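Local coordinates for protein cellulase (Clostridium cellulovorans, PDB 6UI3) that probably cleaves internal beta-1,4 linkages of cellulose and related plant polysaccharides, as the family 5 (subfamily 4) endoglucanase domain of a longer protein, at residues M85-D99 against Q133-L145. Residues are numbered along the deposited sequence; the frame is centred on the assembly and turned at random. Where two conformers were deposited one is given.
Sequences MARVETVVNYALAND and QIANHFKDYSDKL. With EDO (1,2-ethanediol), chain B.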
ATOM      1  N   MET A  85     -11.460  -7.039 -13.972  1.00  8.39           N
ATOM      2  CA  MET A  85     -11.509  -7.735 -12.690  1.00  7.80           C
ATOM      3  C   MET A  85     -10.720  -9.035 -12.760  1.00  8.70           C
ATOM      4  O   MET A  85      -9.991  -9.380 -11.822  1.00  8.85           O
ATOM      5  CB  MET A  85     -12.964  -7.995 -12.297  1.00  8.54           C
ATOM      6  CG  MET A  85     -13.138  -8.582 -10.907  1.00  8.07           C
ATOM      7  SD  MET A  85     -12.827  -7.427  -9.553  1.00 10.06           S
ATOM      8  CE  MET A  85     -14.328  -6.444  -9.595  1.00 12.16           C
ATOM      9  N   ALA A  86     -10.844  -9.764 -13.881  1.00  8.62           N
ATOM     10  CA  ALA A  86     -10.142 -11.036 -14.036  1.00  9.11           C
ATOM     11  C   ALA A  86      -8.635 -10.834 -14.077  1.00  8.87           C
ATOM     12  O   ALA A  86      -7.886 -11.662 -13.555  1.00  9.01           O
ATOM     13  CB  ALA A  86     -10.632 -11.760 -15.293  1.00  9.94           C
ATOM     14  N   ARG A  87      -8.166  -9.753 -14.701  1.00  8.69           N
ATOM     15  CA  ARG A  87      -6.729  -9.493 -14.713  1.00  8.19           C
ATOM     16  C   ARG A  87      -6.215  -9.212 -13.307  1.00  8.41           C
ATOM     17  O   ARG A  87      -5.164  -9.719 -12.905  1.00  8.39           O
ATOM     18  CB  ARG A  87      -6.392  -8.339 -15.657  1.00  9.07           C
ATOM     19  CG  ARG A  87      -4.904  -8.010 -15.737  1.00  9.18           C
ATOM     20  CD  ARG A  87      -4.072  -9.196 -16.223  1.00 10.00           C
ATOM     21  NE  ARG A  87      -2.649  -8.910 -16.094  1.00 10.32           N
ATOM     22  CZ  ARG A  87      -1.700  -9.829 -15.956  1.00 10.60           C
ATOM     23  NH1 ARG A  87      -1.986 -11.127 -15.969  1.00 10.71           N
ATOM     24  NH2 ARG A  87      -0.445  -9.425 -15.776  1.00 11.14           N
ATOM     25  N   VAL A  88      -6.930  -8.387 -12.548  1.00  8.32           N
ATOM     26  CA  VAL A  88      -6.539  -8.124 -11.165  1.00  8.29           C
ATOM     27  C   VAL A  88      -6.464  -9.438 -10.395  1.00  8.22           C
ATOM     28  O   VAL A  88      -5.503  -9.691  -9.662  1.00  8.28           O
ATOM     29  CB  VAL A  88      -7.502  -7.113 -10.510  1.00  8.57           C
ATOM     30  CG1 VAL A  88      -7.178  -6.967  -9.045  1.00  8.45           C
ATOM     31  CG2 VAL A  88      -7.442  -5.760 -11.219  1.00  9.13           C
ATOM     32  N   GLU A  89      -7.476 -10.296 -10.567  1.00  8.24           N
ATOM     33  CA  GLU A  89      -7.487 -11.596  -9.900  1.00  9.06           C
ATOM     34  C   GLU A  89      -6.293 -12.460 -10.309  1.00  9.20           C
ATOM     35  O   GLU A  89      -5.699 -13.140  -9.468  1.00  9.05           O
ATOM     36  CB  GLU A  89      -8.807 -12.292 -10.222  1.00  9.61           C
ATOM     37  CG  GLU A  89      -8.937 -13.680  -9.630  1.00 11.29           C
ATOM     38  CD  GLU A  89     -10.301 -14.305  -9.862  1.00 15.11           C
ATOM     39  OE1 GLU A  89     -10.964 -13.944 -10.853  1.00 14.19           O
ATOM     40  OE2 GLU A  89     -10.706 -15.167  -9.048  1.00 18.02           O
ATOM     41  N   THR A  90      -5.931 -12.453 -11.594  1.00  8.74           N
ATOM     42  CA  THR A  90      -4.771 -13.217 -12.050  1.00  9.58           C
ATOM     43  C   THR A  90      -3.504 -12.758 -11.342  1.00  9.15           C
ATOM     44  O   THR A  90      -2.690 -13.585 -10.906  1.00  9.15           O
ATOM     45  CB  THR A  90      -4.642 -13.094 -13.573  1.00  9.56           C
ATOM     46  OG1 THR A  90      -5.814 -13.643 -14.194  1.00 10.71           O
ATOM     47  CG2 THR A  90      -3.408 -13.810 -14.088  1.00 10.55           C
ATOM     48  N   VAL A  91      -3.323 -11.441 -11.217  1.00  8.37           N
ATOM     49  CA  VAL A  91      -2.139 -10.907 -10.540  1.00  7.92           C
ATOM     50  C   VAL A  91      -2.170 -11.214  -9.044  1.00  8.64           C
ATOM     51  O   VAL A  91      -1.145 -11.599  -8.467  1.00  8.85           O
ATOM     52  CB  VAL A  91      -1.988  -9.407 -10.849  1.00  8.71           C
ATOM     53  CG1 VAL A  91      -0.833  -8.814 -10.062  1.00  9.84           C
ATOM     54  CG2 VAL A  91      -1.789  -9.179 -12.338  1.00  9.19           C
ATOM     55  N   VAL A  92      -3.334 -11.084  -8.397  1.00  8.30           N
ATOM     56  CA  VAL A  92      -3.474 -11.516  -7.005  1.00  8.62           C
ATOM     57  C   VAL A  92      -2.960 -12.940  -6.859  1.00  9.08           C
ATOM     58  O   VAL A  92      -2.221 -13.266  -5.921  1.00  9.70           O
ATOM     59  CB  VAL A  92      -4.937 -11.395  -6.538  1.00  8.99           C
ATOM     60  CG1 VAL A  92      -5.190 -12.173  -5.248  1.00 10.52           C
ATOM     61  CG2 VAL A  92      -5.300  -9.926  -6.336  1.00  9.19           C
ATOM     62  N   ASN A  93      -3.356 -13.811  -7.789  1.00  9.41           N
ATOM     63  CA  ASN A  93      -2.980 -15.214  -7.698  1.00  9.44           C
ATOM     64  C   ASN A  93      -1.509 -15.473  -7.981  1.00  9.48           C
ATOM     65  O   ASN A  93      -1.003 -16.509  -7.547  1.00 10.32           O
ATOM     66  CB  ASN A  93      -3.926 -16.043  -8.551  1.00  9.96           C
ATOM     67  CG  ASN A  93      -5.227 -16.315  -7.832  1.00 12.75           C
ATOM     68  OD1 ASN A  93      -5.222 -16.824  -6.718  1.00 15.20           O
ATOM     69  ND2 ASN A  93      -6.335 -15.988  -8.451  1.00 14.53           N
ATOM     70  N   TYR A  94      -0.798 -14.575  -8.667  1.00  9.56           N
ATOM     71  CA  TYR A  94       0.651 -14.728  -8.740  1.00  9.60           C
ATOM     72  C   TYR A  94       1.257 -14.689  -7.340  1.00  9.55           C
ATOM     73  O   TYR A  94       2.228 -15.397  -7.046  1.00 11.17           O
ATOM     74  CB  TYR A  94       1.289 -13.620  -9.577  1.00  9.60           C
ATOM     75  CG  TYR A  94       0.928 -13.549 -11.049  1.00 10.03           C
ATOM     76  CD1 TYR A  94       0.444 -14.647 -11.745  1.00 10.30           C
ATOM     77  CD2 TYR A  94       1.099 -12.356 -11.752  1.00  9.35           C
ATOM     78  CE1 TYR A  94       0.125 -14.552 -13.107  1.00 10.77           C
ATOM     79  CE2 TYR A  94       0.784 -12.251 -13.097  1.00  9.37           C
ATOM     80  CZ  TYR A  94       0.295 -13.345 -13.765  1.00  9.95           C
ATOM     81  OH  TYR A  94      -0.023 -13.252 -15.110  1.00 11.20           O
ATOM     82  N   ALA A  95       0.700 -13.836  -6.469  1.00  9.26           N
ATOM     83  CA  ALA A  95       1.158 -13.746  -5.087  1.00  9.28           C
ATOM     84  C   ALA A  95       0.637 -14.910  -4.260  1.00  9.43           C
ATOM     85  O   ALA A  95       1.403 -15.577  -3.562  1.00  9.89           O
ATOM     86  CB  ALA A  95       0.695 -12.428  -4.466  1.00  9.65           C
ATOM     87  N   LEU A  96      -0.662 -15.181  -4.338  1.00  9.21           N
ATOM     88  CA  LEU A  96      -1.225 -16.203  -3.471  1.00 10.41           C
ATOM     89  C   LEU A  96      -0.678 -17.590  -3.801  1.00 12.41           C
ATOM     90  O   LEU A  96      -0.544 -18.425  -2.899  1.00 13.02           O
ATOM     91  CB  LEU A  96      -2.750 -16.211  -3.553  1.00 11.27           C
ATOM     92  CG  LEU A  96      -3.487 -14.955  -3.095  1.00 12.44           C
ATOM     93  CD1 LEU A  96      -4.992 -15.127  -3.219  1.00 12.46           C
ATOM     94  CD2 LEU A  96      -3.100 -14.573  -1.668  1.00 14.24           C
ATOM     95  N   ALA A  97      -0.359 -17.863  -5.077  1.00 11.46           N
ATOM     96  CA  ALA A  97       0.210 -19.156  -5.451  1.00 12.55           C
ATOM     97  C   ALA A  97       1.598 -19.346  -4.858  1.00 12.69           C
ATOM     98  O   ALA A  97       2.063 -20.487  -4.749  1.00 14.08           O
ATOM     99  CB  ALA A  97       0.262 -19.306  -6.975  1.00 13.93           C
ATOM    100  N   ASN A  98       2.269 -18.255  -4.487  1.00 10.98           N
ATOM    101  CA  ASN A  98       3.539 -18.274  -3.781  1.00 11.56           C
ATOM    102  C   ASN A  98       3.366 -18.161  -2.263  1.00 11.23           C
ATOM    103  O   ASN A  98       4.348 -17.924  -1.560  1.00 13.23           O
ATOM    104  CB  ASN A  98       4.427 -17.142  -4.308  1.00 12.64           C
ATOM    105  CG  ASN A  98       5.159 -17.521  -5.581  1.00 13.13           C
ATOM    106  OD1 ASN A  98       6.036 -18.374  -5.540  1.00 15.53           O
ATOM    107  ND2 ASN A  98       4.822 -16.895  -6.699  1.00 11.47           N
ATOM    108  N   ASP A  99       2.141 -18.316  -1.766  1.00 11.65           N
ATOM    109  CA  ASP A  99       1.813 -18.174  -0.343  1.00 13.54           C
ATOM    110  C   ASP A  99       2.245 -16.823   0.224  1.00 12.29           C
ATOM    111  O   ASP A  99       2.632 -16.716   1.394  1.00 14.79           O
ATOM    112  CB  ASP A  99       2.340 -19.342   0.491  1.00 17.76           C
ATOM    113  CG  ASP A  99       1.603 -19.484   1.814  1.00 21.71           C
ATOM    114  OD1 ASP A  99       0.368 -19.270   1.852  1.00 22.38           O
ATOM    115  OD2 ASP A  99       2.264 -19.804   2.817  1.00 24.83           O
ATOM    116  N   GLN A 133     -18.424  -4.616  -5.543  1.00  7.78           N
ATOM    117  CA  GLN A 133     -18.011  -5.505  -6.630  1.00  8.48           C
ATOM    118  C   GLN A 133     -16.705  -6.234  -6.331  1.00  6.92           C
ATOM    119  O   GLN A 133     -16.591  -7.438  -6.577  1.00  8.24           O
ATOM    120  CB  GLN A 133     -17.861  -4.708  -7.923  1.00  7.99           C
ATOM    121  CG  GLN A 133     -19.166  -4.215  -8.497  1.00  8.88           C
ATOM    122  CD  GLN A 133     -18.924  -3.303  -9.671  1.00  8.53           C
ATOM    123  OE1 GLN A 133     -18.738  -3.776 -10.787  1.00 10.28           O
ATOM    124  NE2 GLN A 133     -18.885  -2.006  -9.424  1.00  9.81           N
ATOM    125  N   ILE A 134     -15.685  -5.515  -5.866  1.00  7.27           N
ATOM    126  CA  ILE A 134     -14.406  -6.165  -5.565  1.00  7.97           C
ATOM    127  C   ILE A 134     -14.607  -7.214  -4.479  1.00  7.22           C
ATOM    128  O   ILE A 134     -14.168  -8.364  -4.600  1.00  7.68           O
ATOM    129  CB  ILE A 134     -13.329  -5.139  -5.150  1.00  8.47           C
ATOM    130  CG1 ILE A 134     -13.090  -4.099  -6.244  1.00  8.05           C
ATOM    131  CG2 ILE A 134     -12.013  -5.861  -4.793  1.00  8.21           C
ATOM    132  CD1 ILE A 134     -12.278  -2.915  -5.786  1.00  8.82           C
ATOM    133  N   ALA A 135     -15.259  -6.813  -3.391  1.00  7.34           N
ATOM    134  CA  ALA A 135     -15.493  -7.722  -2.278  1.00  8.00           C
ATOM    135  C   ALA A 135     -16.285  -8.943  -2.729  1.00  8.22           C
ATOM    136  O   ALA A 135     -15.936 -10.082  -2.394  1.00  8.27           O
ATOM    137  CB  ALA A 135     -16.191  -6.968  -1.145  1.00  8.45           C
ATOM    138  N   ASN A 136     -17.364  -8.733  -3.487  1.00  8.36           N
ATOM    139  CA  ASN A 136     -18.156  -9.879  -3.920  1.00  8.99           C
ATOM    140  C   ASN A 136     -17.321 -10.822  -4.777  1.00  8.95           C
ATOM    141  O   ASN A 136     -17.426 -12.048  -4.648  1.00 10.77           O
ATOM    142  CB  ASN A 136     -19.393  -9.457  -4.719  1.00 10.78           C
ATOM    143  CG  ASN A 136     -20.552  -9.048  -3.855  1.00 14.78           C
ATOM    144  OD1 ASN A 136     -21.413  -8.295  -4.297  1.00 17.65           O
ATOM    145  ND2 ASN A 136     -20.621  -9.583  -2.655  1.00 15.99           N
ATOM    146  N   HIS A 137     -16.486 -10.268  -5.662  1.00  9.28           N
ATOM    147  CA  HIS A 137     -15.690 -11.109  -6.548  1.00  9.40           C
ATOM    148  C   HIS A 137     -14.747 -12.011  -5.759  1.00  9.80           C
ATOM    149  O   HIS A 137     -14.525 -13.175  -6.126  1.00 11.02           O
ATOM    150  CB  HIS A 137     -14.879 -10.246  -7.515  1.00 10.21           C
ATOM    151  CG  HIS A 137     -14.250 -11.043  -8.607  1.00 11.10           C
ATOM    152  ND1 HIS A 137     -14.975 -11.476  -9.691  1.00 11.96           N
ATOM    153  CD2 HIS A 137     -12.997 -11.529  -8.769  1.00 11.72           C
ATOM    154  CE1 HIS A 137     -14.193 -12.191 -10.484  1.00 12.73           C
ATOM    155  NE2 HIS A 137     -12.988 -12.235  -9.950  1.00 12.68           N
ATOM    156  N   PHE A 138     -14.165 -11.484  -4.687  1.00  9.18           N
ATOM    157  CA  PHE A 138     -13.125 -12.169  -3.933  1.00  9.12           C
ATOM    158  C   PHE A 138     -13.617 -12.719  -2.590  1.00 10.03           C
ATOM    159  O   PHE A 138     -12.793 -13.052  -1.729  1.00  9.80           O
ATOM    160  CB  PHE A 138     -11.953 -11.209  -3.688  1.00  8.25           C
ATOM    161  CG  PHE A 138     -11.151 -10.840  -4.917  1.00  8.88           C
ATOM    162  CD1 PHE A 138     -10.160 -11.696  -5.380  1.00  9.52           C
ATOM    163  CD2 PHE A 138     -11.348  -9.634  -5.583  1.00  9.91           C
ATOM    164  CE1 PHE A 138      -9.393 -11.379  -6.485  1.00 10.75           C
ATOM    165  CE2 PHE A 138     -10.582  -9.302  -6.702  1.00 10.98           C
ATOM    166  CZ  PHE A 138      -9.594 -10.178  -7.155  1.00 10.96           C
ATOM    167  N   LYS A 139     -14.931 -12.886  -2.394  1.00 10.22           N
ATOM    168  CA  LYS A 139     -15.421 -13.118  -1.036  0.63 10.98           C
ATOM    169  C   LYS A 139     -14.971 -14.456  -0.455  1.00 11.68           C
ATOM    170  O   LYS A 139     -14.893 -14.582   0.773  1.00 12.53           O
ATOM    171  CB  LYS A 139     -16.946 -12.963  -0.930  0.63 13.02           C
ATOM    172  CG  LYS A 139     -17.770 -13.981  -1.678  0.63 15.89           C
ATOM    173  CD  LYS A 139     -19.262 -13.750  -1.442  0.63 17.98           C
ATOM    174  CE  LYS A 139     -20.110 -14.604  -2.365  0.63 19.93           C
ATOM    175  NZ  LYS A 139     -21.553 -14.293  -2.211  0.63 23.06           N
ATOM    176  N   ASP A 140     -14.684 -15.461  -1.282  1.00 10.09           N
ATOM    177  CA  ASP A 140     -14.234 -16.746  -0.733  1.00 11.23           C
ATOM    178  C   ASP A 140     -12.712 -16.861  -0.631  1.00  9.83           C
ATOM    179  O   ASP A 140     -12.205 -17.908  -0.210  1.00 11.09           O
ATOM    180  CB  ASP A 140     -14.859 -17.944  -1.482  1.00 14.37           C
ATOM    181  CG  ASP A 140     -14.198 -18.263  -2.814  1.00 18.73           C
ATOM    182  OD1 ASP A 140     -13.212 -17.618  -3.199  1.00 20.69           O
ATOM    183  OD2 ASP A 140     -14.670 -19.217  -3.488  1.00 22.78           O
ATOM    184  N   TYR A 141     -11.967 -15.826  -1.016  1.00  9.61           N
ATOM    185  CA  TYR A 141     -10.512 -15.891  -1.023  1.00  9.23           C
ATOM    186  C   TYR A 141      -9.954 -15.951   0.394  1.00  9.03           C
ATOM    187  O   TYR A 141     -10.537 -15.422   1.349  1.00  9.24           O
ATOM    188  CB  TYR A 141      -9.952 -14.670  -1.766  1.00  9.28           C
ATOM    189  CG  TYR A 141      -9.737 -14.927  -3.233  1.00 10.07           C
ATOM    190  CD1 TYR A 141     -10.807 -15.155  -4.097  1.00 10.13           C
ATOM    191  CD2 TYR A 141      -8.455 -14.988  -3.749  1.00 11.46           C
ATOM    192  CE1 TYR A 141     -10.595 -15.437  -5.428  1.00 11.49           C
ATOM    193  CE2 TYR A 141      -8.228 -15.253  -5.065  1.00 11.64           C
ATOM    194  CZ  TYR A 141      -9.292 -15.487  -5.914  1.00 12.01           C
ATOM    195  OH  TYR A 141      -9.039 -15.790  -7.237  1.00 14.51           O
ATOM    196  N   SER A 142      -8.794 -16.600   0.513  1.00  9.65           N
ATOM    197  CA  SER A 142      -8.126 -16.791   1.788  1.00  9.40           C
ATOM    198  C   SER A 142      -7.769 -15.460   2.453  1.00  8.64           C
ATOM    199  O   SER A 142      -7.788 -14.383   1.849  1.00  8.24           O
ATOM    200  CB  SER A 142      -6.830 -17.566   1.583  1.00 10.02           C
ATOM    201  OG  SER A 142      -5.817 -16.708   1.068  1.00 11.57           O
ATOM    202  N   ASP A 143      -7.389 -15.575   3.729  1.00  9.35           N
ATOM    203  CA  ASP A 143      -6.980 -14.453   4.559  1.00  8.87           C
ATOM    204  C   ASP A 143      -5.662 -13.830   4.137  1.00  8.17           C
ATOM    205  O   ASP A 143      -5.271 -12.816   4.721  1.00  9.48           O
ATOM    206  CB  ASP A 143      -6.945 -14.851   6.046  1.00  9.06           C
ATOM    207  CG  ASP A 143      -5.961 -15.962   6.363  1.00 10.33           C
ATOM    208  OD1 ASP A 143      -5.059 -16.262   5.555  1.00 11.32           O
ATOM    209  OD2 ASP A 143      -6.082 -16.550   7.462  1.00 11.09           O
ATOM    210  N   LYS A 144      -4.983 -14.369   3.132  1.00  8.40           N
ATOM    211  CA  LYS A 144      -3.800 -13.693   2.612  1.00  8.96           C
ATOM    212  C   LYS A 144      -4.144 -12.579   1.632  1.00  7.88           C
ATOM    213  O   LYS A 144      -3.260 -11.789   1.292  1.00  9.03           O
ATOM    214  CB  LYS A 144      -2.814 -14.697   2.036  1.00 10.99           C
ATOM    215  CG  LYS A 144      -2.138 -15.498   3.157  1.00 13.38           C
ATOM    216  CD  LYS A 144      -0.762 -15.980   2.779  1.00 16.07           C
ATOM    217  CE  LYS A 144      -0.081 -16.666   3.947  1.00 18.52           C
ATOM    218  NZ  LYS A 144      -0.727 -17.959   4.258  1.00 21.86           N
ATOM    219  N   LEU A 145      -5.400 -12.455   1.222  1.00  7.82           N
ATOM    220  CA  LEU A 145      -5.875 -11.301   0.471  1.00  7.17           C
ATOM    221  C   LEU A 145      -6.394 -10.245   1.444  1.00  7.81           C
ATOM    222  O   LEU A 145      -7.281 -10.519   2.257  1.00  8.04           O
ATOM    223  CB  LEU A 145      -6.978 -11.717  -0.497  1.00  8.69           C
ATOM    224  CG  LEU A 145      -7.643 -10.575  -1.283  1.00  8.90           C
ATOM    225  CD1 LEU A 145      -6.652  -9.863  -2.175  1.00 10.77           C
ATOM    226  CD2 LEU A 145      -8.790 -11.133  -2.109  1.00 10.01           C
TER
HETATM  227  C1  EDO B 401       6.330 -21.295  -2.375  1.00 45.93           C
HETATM  228  O1  EDO B 401       6.320 -20.373  -3.475  1.00 41.46           O
HETATM  229  C2  EDO B 401       5.037 -21.212  -1.561  1.00 47.06           C
HETATM  230  O2  EDO B 401       3.917 -21.676  -2.327  1.00 47.17           O
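M85 lays its CG over the imidazole face of H137, 3.5 Å from the ring centroid and 7° off the normal, a CH-pi contact. The interface joins helix 82-96 to the end of helix 120-137 and the loop leading into strand 145-148, neighbouring elements of the outer layer of the (beta/alpha)8 TIM barrel. Bends at chi2 and chi3 turn the methionine back along the second helix, bringing SD to 4.1 Å from F138 CE2 in an oblique Met-aromatic contact and CE against I134. One turn on, the extended E89 side chain spans two partners. H137 NE2 donates to E89 OE1 (2.8 Å, 165° at the hydrogen), in the imidazole plane but from above the carboxylate; Y141 OH donates to the anti lone pair of E89 OE2 at 2.5 Å. Two oxygens held by different rings should fix the carboxylate's rotation. The same phenol oxygen accepts from N93 ND2 at 3.0 Å, while N93 OD1 is hydrogen-bonded to Y5 OH near the N-terminus. H137 turns its CD2 edge onto a face of F138, and F138 its CD1 edge onto a face of Y141, each pair steeply inclined. E89 CA lies at the edge of F138, and L96 CD1 at that of Y141, 3.5 Å from Y141 CD2. Deeper, V92 CG1 meets L145 CD1, and both residues also touch V104 of strand 101-105. D99, C-prime residue of the Schellman motif ending helix 82-96, closes the far end with a salt bridge: K144 NZ meets D99 OD1 at 3.0 Å, on the syn side and 32° out of the carboxylate plane.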